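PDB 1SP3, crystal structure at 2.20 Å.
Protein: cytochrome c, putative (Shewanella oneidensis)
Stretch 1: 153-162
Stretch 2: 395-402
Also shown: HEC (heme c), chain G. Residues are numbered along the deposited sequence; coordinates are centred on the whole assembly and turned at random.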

# COMPACT_ATOMS: atom_id res chain seq x y z
N LYS A 153 -5.97 1.15 -4.37
CA LYS A 153 -5.62 1.82 -3.13
C LYS A 153 -4.35 2.74 -3.24
O LYS A 153 -4.41 3.98 -3.01
N HIS A 154 -3.19 2.12 -3.55
CA HIS A 154 -2.21 2.75 -4.45
C HIS A 154 -2.91 2.69 -5.84
O HIS A 154 -3.30 1.62 -6.34
N GLY A 155 -3.09 3.83 -6.45
CA GLY A 155 -3.68 3.83 -7.76
C GLY A 155 -2.70 3.55 -8.87
O GLY A 155 -3.13 3.62 -10.01
N ASP A 156 -1.44 3.24 -8.54
CA ASP A 156 -0.43 2.88 -9.57
C ASP A 156 -0.27 1.37 -9.91
O ASP A 156 0.57 0.98 -10.71
N LEU A 157 -1.01 0.51 -9.24
CA LEU A 157 -0.93 -0.92 -9.57
C LEU A 157 -2.38 -1.39 -9.68
O LEU A 157 -3.09 -1.49 -8.68
N ASP A 158 -2.83 -1.64 -10.89
CA ASP A 158 -4.22 -1.97 -11.13
C ASP A 158 -4.38 -3.43 -11.66
O ASP A 158 -3.35 -4.08 -11.97
N SER A 159 -5.62 -3.93 -11.74
CA SER A 159 -5.88 -5.30 -12.22
C SER A 159 -5.36 -5.52 -13.63
O SER A 159 -5.09 -6.64 -14.02
N SER A 160 -5.22 -4.46 -14.39
CA SER A 160 -4.70 -4.59 -15.73
C SER A 160 -3.17 -4.76 -15.77
O SER A 160 -2.63 -5.02 -16.84
N MET A 161 -2.47 -4.60 -14.63
CA MET A 161 -1.02 -4.80 -14.57
C MET A 161 -0.76 -6.28 -14.68
O MET A 161 0.40 -6.68 -14.77
N ALA A 162 -1.80 -7.11 -14.67
CA ALA A 162 -1.57 -8.51 -15.01
C ALA A 162 -0.95 -8.74 -16.42
O ALA A 162 -0.10 -9.64 -16.59
N TRP A 395 -0.45 9.80 2.58
CA TRP A 395 0.47 9.94 1.42
C TRP A 395 1.04 8.59 1.07
O TRP A 395 1.46 7.89 1.96
N TRP A 396 0.98 8.21 -0.21
CA TRP A 396 1.64 7.00 -0.69
C TRP A 396 2.40 7.39 -1.91
O TRP A 396 1.87 8.11 -2.76
N ARG A 397 3.59 6.81 -2.04
CA ARG A 397 4.48 7.06 -3.16
C ARG A 397 3.90 6.47 -4.43
O ARG A 397 3.34 5.38 -4.39
N ILE A 398 4.18 7.11 -5.55
CA ILE A 398 3.80 6.59 -6.83
C ILE A 398 5.09 6.15 -7.53
O ILE A 398 5.91 6.97 -7.82
N ASN A 399 5.20 4.88 -7.94
CA ASN A 399 6.39 4.36 -8.57
C ASN A 399 6.19 3.57 -9.85
O ASN A 399 7.20 3.29 -10.53
N HIS A 400 4.96 3.18 -10.14
CA HIS A 400 4.62 2.32 -11.29
C HIS A 400 3.83 3.10 -12.35
O HIS A 400 3.53 4.26 -12.09
N MET A 401 3.49 2.47 -13.50
CA MET A 401 2.85 3.16 -14.61
C MET A 401 3.77 4.21 -15.27
O MET A 401 3.30 5.23 -15.81
N VAL A 402 5.05 3.94 -15.32
CA VAL A 402 5.88 4.86 -16.06
C VAL A 402 5.29 4.91 -17.50
O VAL A 402 4.98 3.88 -18.09

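Along the second stretch, Trp 396 points its CA-to-CB bond toward the first stretch and, with chi1 m, turns its ring edge to the face of His 154; the centroids of the imidazole and the five-membered ring lie 4.5 Å apart, with planes at 68°. The loosely ordered Lys 153 lays its methylene CE 3.9 Å from CZ2 of Trp 396. Arg 397 (m, t, p) starts sideways and its end leads off from the first stretch, but its carbonyl O accepts from water 1 at 3.0 Å. That water also accepts from Asn 399 ND2 (2.7 Å) and donates weakly to Asp 156 OD1 (3.4 Å). Ile 398 (m, m) brings CD1 to 3.9 Å from CB of Asp 156.

Asp 156, chi1 p and pointing toward the second stretch, anchors the loop: its OD1 accepts from Asn 399 N (2.8 Å), His 400 N (2.8 Å) and His 400 ND1 (2.9 Å). The last bond helps to orient the imidazole of His 400 (m), whose NE2 binds the heme c FE at 2.1 Å, while Leu 157 CD2 covers one ring face, 3.8 Å from its centroid. Finally, Met 401 (m, t, t) starts sideways, and its end comes nearer to the first stretch, its CG 3.8 Å from Met 161 CE and its CE 3.8 Å from Gly 155 O.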

# COMPACT_ATOMS: atom_id res chain seq x y z
CB LYS A 153 -5.53 0.79 -1.99
CG LYS A 153 -6.06 1.28 -0.69
CD LYS A 153 -5.31 0.62 0.46
CE LYS A 153 -4.01 1.36 0.87
NZ LYS A 153 -2.94 0.39 1.30
CB HIS A 154 -0.94 1.90 -4.56
CG HIS A 154 0.15 2.29 -3.62
ND1 HIS A 154 1.01 3.35 -3.86
CD2 HIS A 154 0.57 1.73 -2.46
CE1 HIS A 154 1.90 3.43 -2.88
NE2 HIS A 154 1.66 2.45 -2.02
CB ASP A 156 0.97 3.57 -9.35
CG ASP A 156 1.74 3.05 -8.14
OD1 ASP A 156 3.01 3.21 -8.09
OD2 ASP A 156 1.23 2.46 -7.18
CB LEU A 157 -0.21 -1.68 -8.47
CG LEU A 157 1.31 -1.57 -8.27
CD1 LEU A 157 1.83 -2.47 -7.14
CD2 LEU A 157 2.09 -1.88 -9.53
CB ASP A 158 -4.90 -0.82 -11.93
CG ASP A 158 -5.04 -1.08 -13.43
OD1 ASP A 158 -4.05 -1.31 -14.19
OD2 ASP A 158 -6.19 -0.99 -13.99
CB SER A 159 -7.38 -5.62 -12.23
OG SER A 159 -8.08 -4.38 -12.32
CB SER A 160 -5.03 -3.34 -16.50
OG SER A 160 -3.83 -2.59 -16.59
CB MET A 161 -0.37 -4.31 -13.26
CG MET A 161 -0.40 -2.81 -12.89
SD MET A 161 0.47 -1.74 -14.03
CE MET A 161 1.38 -0.87 -12.99
CB ALA A 162 -2.92 -9.33 -14.90
CB TRP A 395 1.61 10.90 1.73
CG TRP A 395 1.09 12.30 1.83
CD1 TRP A 395 0.20 12.77 2.75
CD2 TRP A 395 1.31 13.38 0.89
NE1 TRP A 395 -0.12 14.08 2.48
CE2 TRP A 395 0.56 14.49 1.37
CE3 TRP A 395 2.12 13.54 -0.25
CZ2 TRP A 395 0.51 15.72 0.70
CZ3 TRP A 395 2.16 14.78 -0.89
CH2 TRP A 395 1.33 15.86 -0.43
CB TRP A 396 0.65 5.92 -1.20
CG TRP A 396 -0.09 5.21 -0.17
CD1 TRP A 396 0.24 4.03 0.47
CD2 TRP A 396 -1.31 5.64 0.37
NE1 TRP A 396 -0.76 3.71 1.37
CE2 TRP A 396 -1.71 4.69 1.34
CE3 TRP A 396 -2.10 6.76 0.16
CZ2 TRP A 396 -2.86 4.86 2.12
CZ3 TRP A 396 -3.21 6.91 0.88
CH2 TRP A 396 -3.62 5.94 1.86
CB ARG A 397 5.82 6.36 -2.93
CG ARG A 397 6.52 6.96 -1.74
CD ARG A 397 7.91 6.53 -1.61
NE ARG A 397 8.61 6.89 -2.89
CZ ARG A 397 9.77 6.34 -3.26
NH1 ARG A 397 10.36 5.42 -2.49
NH2 ARG A 397 10.34 6.69 -4.41
CB ILE A 398 3.10 7.71 -7.64
CG1 ILE A 398 1.71 8.06 -7.05
CG2 ILE A 398 2.90 7.24 -9.06
CD1 ILE A 398 0.83 6.75 -7.07
CB ASN A 399 7.20 3.47 -7.59
CG ASN A 399 7.78 4.28 -6.42
OD1 ASN A 399 8.78 4.99 -6.52
ND2 ASN A 399 7.13 4.14 -5.29
CB HIS A 400 3.97 1.00 -10.85
CG HIS A 400 4.71 0.38 -9.71
ND1 HIS A 400 4.45 0.71 -8.39
CD2 HIS A 400 5.79 -0.44 -9.69
CE1 HIS A 400 5.32 0.09 -7.60
NE2 HIS A 400 6.14 -0.62 -8.36
CB MET A 401 1.50 3.81 -14.22
CG MET A 401 0.43 2.78 -13.76
SD MET A 401 -1.23 3.46 -13.27
CE MET A 401 -2.12 1.87 -13.17
CB VAL A 402 7.36 4.45 -16.03
CG1 VAL A 402 8.18 5.29 -17.08
CG2 VAL A 402 7.96 4.60 -14.55
FE HEC G . 7.49 -1.97 -7.57
CHA HEC G . 7.98 0.18 -4.96
CHB HEC G . 5.18 -3.62 -5.78
CHC HEC G . 6.78 -3.95 -10.37
CHD HEC G . 9.95 -0.44 -9.34
NA HEC G . 6.65 -1.75 -5.71
C1A HEC G . 7.05 -0.82 -4.78
C2A HEC G . 6.30 -1.04 -3.59
C3A HEC G . 5.51 -2.08 -3.81
C4A HEC G . 5.71 -2.53 -5.17
CMA HEC G . 4.50 -2.69 -2.82
CAA HEC G . 6.42 -0.16 -2.32
CBA HEC G . 5.44 1.02 -2.59
CGA HEC G . 5.36 1.79 -1.27
O1A HEC G . 4.76 1.21 -0.30
O2A HEC G . 5.90 2.95 -1.15
NB HEC G . 6.29 -3.48 -8.00
C1B HEC G . 5.40 -4.02 -7.08
C2B HEC G . 4.62 -5.04 -7.73
C3B HEC G . 5.05 -5.11 -9.01
C4B HEC G . 6.11 -4.16 -9.19
CMB HEC G . 3.50 -5.89 -7.05
CAB HEC G . 4.48 -6.04 -10.14
CBB HEC G . 3.14 -5.91 -10.49
NC HEC G . 8.21 -2.17 -9.50
C1C HEC G . 7.81 -3.09 -10.44
C2C HEC G . 8.65 -2.95 -11.56
C3C HEC G . 9.53 -1.96 -11.27
C4C HEC G . 9.26 -1.48 -9.97
CMC HEC G . 8.47 -3.88 -12.82
CAC HEC G . 10.74 -1.43 -12.14
CBC HEC G . 10.55 -1.18 -13.49
ND HEC G . 8.76 -0.41 -7.23
C1D HEC G . 9.71 0.11 -8.09
C2D HEC G . 10.40 1.25 -7.52
C3D HEC G . 9.85 1.39 -6.18
C4D HEC G . 8.79 0.37 -6.08
CMD HEC G . 11.56 2.17 -8.13
CAD HEC G . 10.27 2.45 -5.11
CBD HEC G . 11.00 1.60 -4.06
CGD HEC G . 12.48 1.40 -4.33
O1D HEC G . 13.13 0.75 -3.50
O2D HEC G . 13.04 1.98 -5.32
O HOH W 1 4.74 2.85 -5.15